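Local structure of uncharacterized protein (Bacteroides vulgatus, 4FMR) at residues T155-N160 against P195-I200; T183-D188 against L201-L206; M212-T217 against P230-H235. The protein is of unknown function but probably binds DNA through an HU/IHF-like domain, to which a domain with an immunoglobulin-like fold is joined. All blocks are in the same frame, centred on the assembly; numbering follows the deposited sequence.

Interaction 1 of 3, residues T155-N160 against P195-I200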
loop_
_atom_site.group_PDB
_atom_site.type_symbol
_atom_site.label_atom_id
_atom_site.label_comp_id
_atom_site.label_asym_id
_atom_site.label_seq_id
_atom_site.Cartn_x
_atom_site.Cartn_y
_atom_site.Cartn_z
ATOM N N THR B 155 17.874 -0.134 -2.546
ATOM C CA THR B 155 18.822 0.709 -1.806
ATOM C C THR B 155 18.656 0.504 -0.293
ATOM O O THR B 155 17.562 0.621 0.235
ATOM C CB THR B 155 18.680 2.208 -2.167
ATOM O OG1 THR B 155 18.834 2.373 -3.574
ATOM C CG2 THR B 155 19.708 3.067 -1.468
ATOM N N LEU B 156 19.767 0.296 0.394
ATOM C CA LEU B 156 19.849 0.171 1.843
ATOM C C LEU B 156 20.530 1.394 2.429
ATOM O O LEU B 156 21.640 1.722 2.017
ATOM C CB LEU B 156 20.636 -1.095 2.235
ATOM C CG LEU B 156 20.025 -2.412 1.838
ATOM C CD1 LEU B 156 21.096 -3.452 1.602
ATOM C CD2 LEU B 156 19.002 -2.845 2.843
ATOM N N PHE B 157 19.876 2.076 3.384
ATOM C CA PHE B 157 20.473 3.222 4.063
ATOM C C PHE B 157 20.857 2.810 5.473
ATOM O O PHE B 157 20.145 2.027 6.092
ATOM C CB PHE B 157 19.507 4.424 4.066
ATOM C CG PHE B 157 19.053 4.850 2.689
ATOM C CD1 PHE B 157 19.803 5.753 1.939
ATOM C CD2 PHE B 157 17.862 4.371 2.153
ATOM C CE1 PHE B 157 19.360 6.183 0.684
ATOM C CE2 PHE B 157 17.427 4.787 0.897
ATOM C CZ PHE B 157 18.173 5.694 0.173
ATOM N N GLY B 158 21.980 3.302 5.973
ATOM C CA GLY B 158 22.379 2.951 7.325
ATOM C C GLY B 158 23.699 3.526 7.763
ATOM O O GLY B 158 24.047 4.657 7.396
ATOM N N LYS B 159 24.424 2.745 8.595
ATOM C CA LYS B 159 25.715 3.121 9.163
ATOM C C LYS B 159 26.733 2.028 8.956
ATOM O O LYS B 159 26.475 0.865 9.292
ATOM C CB LYS B 159 25.607 3.452 10.671
ATOM C CG LYS B 159 24.859 4.745 11.000
ATOM C CD LYS B 159 25.673 6.011 10.799
ATOM C CE LYS B 159 24.837 7.229 11.108
ATOM N NZ LYS B 159 25.637 8.481 11.060
ATOM N N ASN B 160 27.893 2.426 8.379
ATOM C CA ASN B 160 29.080 1.615 8.091
ATOM C C ASN B 160 28.720 0.284 7.411
ATOM O O ASN B 160 29.176 -0.781 7.823
ATOM C CB ASN B 160 29.873 1.378 9.382
ATOM C CG ASN B 160 30.426 2.667 9.920
ATOM O OD1 ASN B 160 31.212 3.363 9.255
ATOM N ND2 ASN B 160 29.986 3.035 11.114
ATOM N N PRO B 195 29.416 3.810 3.050
ATOM C CA PRO B 195 29.083 3.476 4.453
ATOM C C PRO B 195 27.612 3.723 4.818
ATOM O O PRO B 195 27.007 2.863 5.468
ATOM C CB PRO B 195 30.000 4.399 5.271
ATOM C CG PRO B 195 31.109 4.757 4.362
ATOM C CD PRO B 195 30.524 4.796 2.986
ATOM N N SER B 196 27.018 4.842 4.351
ATOM C CA SER B 196 25.635 5.194 4.686
ATOM C C SER B 196 24.589 4.668 3.688
ATOM O O SER B 196 23.387 4.809 3.955
ATOM C CB SER B 196 25.486 6.710 4.791
ATOM O OG SER B 196 26.115 7.204 5.963
ATOM N N ARG B 197 25.026 4.073 2.555
ATOM C CA ARG B 197 24.099 3.623 1.520
ATOM C C ARG B 197 24.686 2.559 0.578
ATOM O O ARG B 197 25.747 2.749 -0.034
ATOM C CB ARG B 197 23.676 4.853 0.693
ATOM C CG ARG B 197 22.851 4.604 -0.558
ATOM C CD ARG B 197 22.477 5.927 -1.192
ATOM N NE ARG B 197 23.667 6.715 -1.505
ATOM C CZ ARG B 197 23.648 7.927 -2.044
ATOM N NH1 ARG B 197 22.493 8.518 -2.330
ATOM N NH2 ARG B 197 24.781 8.562 -2.293
ATOM N N LEU B 198 23.954 1.456 0.444
ATOM C CA LEU B 198 24.255 0.393 -0.512
ATOM C C LEU B 198 23.184 0.324 -1.568
ATOM O O LEU B 198 22.000 0.295 -1.225
ATOM C CB LEU B 198 24.385 -1.012 0.130
ATOM C CG LEU B 198 25.417 -1.278 1.199
ATOM C CD1 LEU B 198 25.264 -2.716 1.723
ATOM C CD2 LEU B 198 26.832 -1.012 0.697
ATOM N N ILE B 199 23.589 0.214 -2.837
ATOM C CA ILE B 199 22.676 -0.042 -3.942
ATOM C C ILE B 199 23.013 -1.433 -4.460
ATOM O O ILE B 199 24.167 -1.723 -4.807
ATOM C CB ILE B 199 22.635 1.029 -5.065
ATOM C CG1 ILE B 199 22.290 2.420 -4.458
ATOM C CG2 ILE B 199 21.584 0.616 -6.141
ATOM C CD1 ILE B 199 22.325 3.604 -5.410
ATOM N N ILE B 200 22.020 -2.312 -4.460
ATOM C CA ILE B 200 22.236 -3.674 -4.930
ATOM C C ILE B 200 21.273 -3.974 -6.054
ATOM O O ILE B 200 20.256 -3.308 -6.184
ATOM C CB ILE B 200 22.123 -4.754 -3.769
ATOM C CG1 ILE B 200 20.705 -4.795 -3.146
ATOM C CG2 ILE B 200 23.216 -4.545 -2.705
ATOM C CD1 ILE B 200 20.358 -5.981 -2.234
HETATM O O HOH W 1 27.817 5.594 7.542
#

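Interaction 2 of 3, residues T183-D188 against L201-L206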
loop_
_atom_site.group_PDB
_atom_site.type_symbol
_atom_site.label_atom_id
_atom_site.label_comp_id
_atom_site.label_asym_id
_atom_site.label_seq_id
_atom_site.Cartn_x
_atom_site.Cartn_y
_atom_site.Cartn_z
ATOM N N THR B 183 20.681 -17.140 -0.385
ATOM C CA THR B 183 21.098 -16.708 -1.718
ATOM C C THR B 183 22.134 -15.629 -1.518
ATOM O O THR B 183 21.813 -14.584 -0.951
ATOM C CB THR B 183 19.891 -16.199 -2.590
ATOM O OG1 THR B 183 18.879 -17.193 -2.718
ATOM C CG2 THR B 183 20.321 -15.714 -3.989
ATOM N N LYS B 184 23.360 -15.850 -1.972
ATOM C CA LYS B 184 24.325 -14.790 -1.863
ATOM C C LYS B 184 24.305 -13.968 -3.149
ATOM O O LYS B 184 24.382 -14.514 -4.249
ATOM C CB LYS B 184 25.736 -15.295 -1.537
ATOM C CG LYS B 184 26.670 -14.121 -1.192
ATOM C CD LYS B 184 27.959 -14.560 -0.587
ATOM C CE LYS B 184 28.861 -13.379 -0.400
ATOM N NZ LYS B 184 30.227 -13.804 -0.026
ATOM N N ILE B 185 24.188 -12.657 -3.003
ATOM C CA ILE B 185 24.252 -11.712 -4.104
ATOM C C ILE B 185 25.727 -11.619 -4.532
ATOM O O ILE B 185 26.605 -11.439 -3.679
ATOM C CB ILE B 185 23.640 -10.346 -3.650
ATOM C CG1 ILE B 185 22.095 -10.454 -3.582
ATOM C CG2 ILE B 185 24.099 -9.161 -4.535
ATOM C CD1 ILE B 185 21.478 -9.598 -2.589
ATOM N N ASP B 186 26.003 -11.758 -5.843
ATOM C CA ASP B 186 27.370 -11.626 -6.356
ATOM C C ASP B 186 27.868 -10.219 -6.028
ATOM O O ASP B 186 27.104 -9.256 -6.131
ATOM C CB ASP B 186 27.431 -11.909 -7.869
ATOM C CG ASP B 186 28.842 -12.102 -8.438
ATOM O OD1 ASP B 186 29.695 -11.197 -8.251
ATOM O OD2 ASP B 186 29.071 -13.119 -9.127
ATOM N N ASN B 187 29.123 -10.111 -5.576
ATOM C CA ASN B 187 29.738 -8.850 -5.175
ATOM C C ASN B 187 29.693 -7.793 -6.269
ATOM O O ASN B 187 29.656 -6.613 -5.922
ATOM C CB ASN B 187 31.185 -9.060 -4.743
ATOM C CG ASN B 187 31.336 -9.592 -3.337
ATOM O OD1 ASN B 187 30.427 -9.525 -2.492
ATOM N ND2 ASN B 187 32.521 -10.083 -3.041
ATOM N N ASP B 188 29.648 -8.196 -7.570
ATOM C CA ASP B 188 29.587 -7.233 -8.679
ATOM C C ASP B 188 28.161 -6.626 -8.787
ATOM O O ASP B 188 28.011 -5.575 -9.423
ATOM C CB ASP B 188 30.063 -7.838 -10.026
ATOM C CG ASP B 188 29.257 -8.960 -10.680
ATOM O OD1 ASP B 188 28.246 -9.405 -10.085
ATOM O OD2 ASP B 188 29.636 -9.387 -11.794
ATOM N N LEU B 201 21.610 -4.974 -6.874
ATOM C CA LEU B 201 20.731 -5.548 -7.895
ATOM C C LEU B 201 20.260 -6.870 -7.359
ATOM O O LEU B 201 21.090 -7.701 -7.038
ATOM C CB LEU B 201 21.408 -5.713 -9.280
ATOM C CG LEU B 201 20.460 -6.269 -10.398
ATOM C CD1 LEU B 201 19.270 -5.351 -10.640
ATOM C CD2 LEU B 201 21.193 -6.427 -11.712
ATOM N N LEU B 202 18.965 -7.056 -7.184
ATOM C CA LEU B 202 18.448 -8.319 -6.650
ATOM C C LEU B 202 18.362 -9.390 -7.737
ATOM O O LEU B 202 17.895 -9.070 -8.819
ATOM C CB LEU B 202 17.048 -8.114 -6.018
ATOM C CG LEU B 202 16.969 -7.291 -4.732
ATOM C CD1 LEU B 202 15.534 -6.894 -4.429
ATOM C CD2 LEU B 202 17.582 -8.041 -3.559
ATOM N N PRO B 203 18.761 -10.663 -7.495
ATOM C CA PRO B 203 18.562 -11.704 -8.543
ATOM C C PRO B 203 17.076 -11.860 -8.928
ATOM O O PRO B 203 16.180 -11.665 -8.094
ATOM C CB PRO B 203 19.094 -12.998 -7.894
ATOM C CG PRO B 203 19.860 -12.554 -6.687
ATOM C CD PRO B 203 19.316 -11.237 -6.250
ATOM N N ALA B 204 16.831 -12.208 -10.199
ATOM C CA ALA B 204 15.505 -12.345 -10.800
ATOM C C ALA B 204 14.781 -13.625 -10.387
ATOM O O ALA B 204 13.552 -13.638 -10.357
ATOM C CB ALA B 204 15.631 -12.305 -12.319
ATOM N N SER B 205 15.529 -14.667 -10.048
ATOM C CA SER B 205 15.038 -16.008 -9.710
ATOM C C SER B 205 14.453 -16.143 -8.277
ATOM O O SER B 205 13.957 -17.223 -7.948
ATOM C CB SER B 205 16.171 -17.028 -9.874
ATOM O OG SER B 205 17.303 -16.622 -9.122
ATOM N N LEU B 206 14.498 -15.080 -7.442
ATOM C CA LEU B 206 13.972 -15.126 -6.078
ATOM C C LEU B 206 12.465 -15.308 -6.069
ATOM O O LEU B 206 11.736 -14.557 -6.725
ATOM C CB LEU B 206 14.327 -13.854 -5.289
ATOM C CG LEU B 206 15.795 -13.613 -4.949
ATOM C CD1 LEU B 206 16.029 -12.158 -4.642
ATOM C CD2 LEU B 206 16.248 -14.498 -3.807
#

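Interaction 3 of 3, residues M212-T217 against P230-H235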
loop_
_atom_site.group_PDB
_atom_site.type_symbol
_atom_site.label_atom_id
_atom_site.label_comp_id
_atom_site.label_asym_id
_atom_site.label_seq_id
_atom_site.Cartn_x
_atom_site.Cartn_y
_atom_site.Cartn_z
HETATM N N MSE B 212 15.373 -12.705 5.195
HETATM C CA MSE B 212 16.236 -11.980 6.101
HETATM C C MSE B 212 17.433 -11.531 5.264
HETATM O O MSE B 212 18.123 -12.379 4.690
HETATM C CB MSE B 212 16.634 -12.806 7.338
HETATM C CG MSE B 212 17.440 -11.990 8.375
HETATM SE SE MSE B 212 16.433 -10.435 9.063
HETATM C CE MSE B 212 14.825 -11.274 9.750
ATOM N N LEU B 213 17.581 -10.207 5.073
ATOM C CA LEU B 213 18.687 -9.615 4.339
ATOM C C LEU B 213 19.835 -9.340 5.336
ATOM O O LEU B 213 19.626 -8.697 6.362
ATOM C CB LEU B 213 18.271 -8.331 3.570
ATOM C CG LEU B 213 19.356 -7.721 2.644
ATOM C CD1 LEU B 213 18.737 -7.042 1.426
ATOM C CD2 LEU B 213 20.241 -6.717 3.386
ATOM N N THR B 214 21.042 -9.807 5.010
ATOM C CA THR B 214 22.205 -9.624 5.877
ATOM C C THR B 214 23.363 -9.029 5.092
ATOM O O THR B 214 23.623 -9.428 3.961
ATOM C CB THR B 214 22.581 -10.972 6.527
ATOM O OG1 THR B 214 21.437 -11.437 7.259
ATOM C CG2 THR B 214 23.809 -10.884 7.462
ATOM N N VAL B 215 24.023 -8.025 5.710
ATOM C CA VAL B 215 25.227 -7.339 5.249
ATOM C C VAL B 215 26.359 -7.839 6.132
ATOM O O VAL B 215 26.327 -7.589 7.333
ATOM C CB VAL B 215 25.111 -5.778 5.261
ATOM C CG1 VAL B 215 26.473 -5.121 4.990
ATOM C CG2 VAL B 215 24.062 -5.274 4.264
ATOM N N THR B 216 27.320 -8.583 5.559
ATOM C CA THR B 216 28.490 -9.106 6.280
ATOM C C THR B 216 29.731 -8.374 5.747
ATOM O O THR B 216 29.940 -8.307 4.525
ATOM C CB THR B 216 28.591 -10.626 6.148
ATOM O OG1 THR B 216 27.379 -11.207 6.606
ATOM C CG2 THR B 216 29.771 -11.211 6.917
ATOM N N THR B 217 30.534 -7.791 6.653
ATOM C CA THR B 217 31.680 -7.012 6.199
ATOM C C THR B 217 32.769 -6.948 7.263
ATOM O O THR B 217 32.493 -7.137 8.454
ATOM C CB THR B 217 31.206 -5.578 5.787
ATOM O OG1 THR B 217 32.270 -4.866 5.153
ATOM C CG2 THR B 217 30.608 -4.772 6.950
ATOM N N PRO B 230 34.711 -10.851 10.320
ATOM C CA PRO B 230 33.588 -10.089 9.750
ATOM C C PRO B 230 32.412 -9.960 10.717
ATOM O O PRO B 230 32.178 -10.838 11.555
ATOM C CB PRO B 230 33.178 -10.902 8.507
ATOM C CG PRO B 230 34.184 -11.978 8.353
ATOM C CD PRO B 230 34.809 -12.187 9.698
ATOM N N ARG B 231 31.667 -8.848 10.595
ATOM C CA ARG B 231 30.488 -8.605 11.422
ATOM C C ARG B 231 29.281 -8.496 10.480
ATOM O O ARG B 231 29.448 -8.249 9.282
ATOM C CB ARG B 231 30.654 -7.384 12.361
ATOM C CG ARG B 231 31.003 -6.058 11.677
ATOM C CD ARG B 231 31.047 -4.924 12.688
ATOM N NE ARG B 231 31.188 -3.626 12.032
ATOM C CZ ARG B 231 31.254 -2.463 12.668
ATOM N NH1 ARG B 231 31.194 -2.418 13.993
ATOM N NH2 ARG B 231 31.380 -1.334 11.986
ATOM N N SER B 232 28.085 -8.732 11.021
ATOM C CA SER B 232 26.830 -8.799 10.287
ATOM C C SER B 232 25.749 -7.991 10.916
ATOM O O SER B 232 25.652 -7.927 12.143
ATOM C CB SER B 232 26.343 -10.245 10.212
ATOM O OG SER B 232 27.247 -11.018 9.444
ATOM N N THR B 233 24.907 -7.403 10.060
ATOM C CA THR B 233 23.728 -6.654 10.447
ATOM C C THR B 233 22.645 -7.074 9.450
ATOM O O THR B 233 22.927 -7.378 8.280
ATOM C CB THR B 233 23.991 -5.146 10.569
ATOM O OG1 THR B 233 22.871 -4.593 11.254
ATOM C CG2 THR B 233 24.199 -4.435 9.206
ATOM N N SER B 234 21.411 -7.145 9.939
ATOM C CA SER B 234 20.292 -7.654 9.172
ATOM C C SER B 234 19.079 -6.761 9.216
ATOM O O SER B 234 18.962 -5.881 10.071
ATOM C CB SER B 234 19.892 -9.023 9.725
ATOM O OG SER B 234 20.853 -10.014 9.408
ATOM N N HIS B 235 18.154 -7.029 8.292
ATOM C CA HIS B 235 16.851 -6.410 8.190
ATOM C C HIS B 235 15.958 -7.344 7.402
ATOM O O HIS B 235 16.411 -7.939 6.428
ATOM C CB HIS B 235 16.889 -5.001 7.553
ATOM C CG HIS B 235 15.660 -4.208 7.874
ATOM N ND1 HIS B 235 14.441 -4.485 7.275
ATOM C CD2 HIS B 235 15.478 -3.232 8.792
ATOM C CE1 HIS B 235 13.565 -3.670 7.837
ATOM N NE2 HIS B 235 14.147 -2.877 8.728
#

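Interaction 1 of 3, residues T155-N160 against P195-I200
R197 sends its side chain along the outer face of a two-stranded antiparallel ladder, next to T155 and F157 of the facing strand. From CB the chain leaves with CG anti to the backbone N (chi1 172°), which lays it alongside both neighbours. CG rests 3.6 Å from T155 CG2, and CD comes equally close, 3.6 Å, to F157 CE1. The chain then bends at chi3, and the guanidinium, its plane 45° from that of the ring, turns to a salt bridge with E194. Arginine suits the place because its methylenes can pack on a methyl and a ring while its charged end reaches past them. T155 CG2 also sits 3.4 Å above one face of the F157 ring, toward its rim. Beneath runs the pairing of strands 153-159 and 197-201, central in a four-stranded sheet of the immunoglobulin-like domain. L156 and L198 exchange two backbone bonds: L156 N to L198 O is 2.8 Å and almost straight at 170°, and L198 N to L156 O closes the ring. Their side chains leave by the other face, toward L213 and V215 of the opposing sheet, where leucine is apt for a buried core. Further along, G158 N donates to S196 O from above the carbonyl plane. A water oxygen 2.8 Å from S196 OG also accepts from N160 N; the N160 side chain is held by K130 O and G222 N.

Interaction 2 of 3, residues T183-D188 against L201-L206
I185 and P203 form the heart of this small apolar contact, their side chains crossing at about a right angle. I185 CG1 lies 3.9 Å from P203 CD, and it is placed there by a first torsion that sets CG1 anti to the carbonyl carbon (chi1 -75°). The same rotation puts CG2 anti to the backbone N, in loose contact with the carbonyl O of L201, while CD1 reaches L202 CD2 at 4.3 Å. Isoleucine, branched at CB, can thus address three consecutive residues of the loop with three different carbons. Two residues earlier, T183 meets P203 tip to tip, its CG2 4.2 Å from P203 CG. Its hydroxyl branch takes the other direction, and OG1 stands 3.9 Å from L206 CD2, the two side chains crossing obliquely.

Proline suits this point of the loop because its compact ring offers CG to T183 and CD to I185 and gives the backbone there little freedom. Behind these residues, strand 182-184 is held as the edge of the five-stranded sheet by backbone bonds of T183 with L174 and of I185 with V172. I185 and L206 both pack on L174 as well, so strand 171-176 lies under the contact. L201 is bonded through its backbone to M189, just after D188, and L202 to R152, just before strand 153-159. Beyond I185 the chain turns sharply: D186 OD1 accepts from D188 N at 3.1 Å with an angle of 179°, through its anti lone pair, an Asx turn.

Between the two segments themselves there is only van der Waals contact at distances near 4 Å, so their cohesion probably depends on the fit of hydrocarbon and its removal from water, with little directional control.

Interaction 3 of 3, residues M212-T217 against P230-H235
Strands 212-217 and 231-235 run antiparallel, 157° between their directions and 4.6 Å apart at closest approach. Three hydrogen-bonded pairs, L213 with H235, V215 with T233 and T217 with R231, each exchange two backbone bonds; V215 N to T233 O is 2.9 Å and lies nearly along the C=O axis. In the non-hydrogen-bonded pairs hydroxyls hydrogen-bond across the strands, T214 OG1 with S234 OG at 2.6 Å and T216 OG1 with S232 OG at 2.8 Å, all four oxygens anti to their carbonyl carbon. Small hydroxyl residues suit this face, since each pair can bond directly, while the threonine methyls add packing: T214 CG2 on S232 CB, and T216 CG2 on P230 CB at 3.8 Å. A valine here in place of T214 removes the hydroxyl, which would probably leave S234 OG without its short partner. Selenomethionine M212 bends so that SE rests 3.5 Å from H235 C. The other face carries L213, V215 and T233, which pack on I133, and T217, whose buried hydroxyl is gripped by T162 O, A164 N and Y219 N. Its L213 and V215 turn to I200 and L198 of the opposing sheet, consistent with an antiparallel hairpin in an immunoglobulin-like sandwich.

In the fold
Followed from the N terminus, 155-160 is the first of the contacting segments. The chain passes through 183-188 before 195-200 returns to close interaction 1 across 34 residues. Interaction 2, opened by 183-188, closes only at 201-206, so the two cross and meet where I200 CD1 touches I185 CD1. Interaction 3 follows in series, its 12-residue connection joining two neighbouring strands. Interactions 1 and 3 lie in different sheets and face each other through L198 with V215 and L156 with L213, tying the sandwich together. Interaction 2 joins the edge strand of the five-stranded sheet to the loop leaving the four-stranded one.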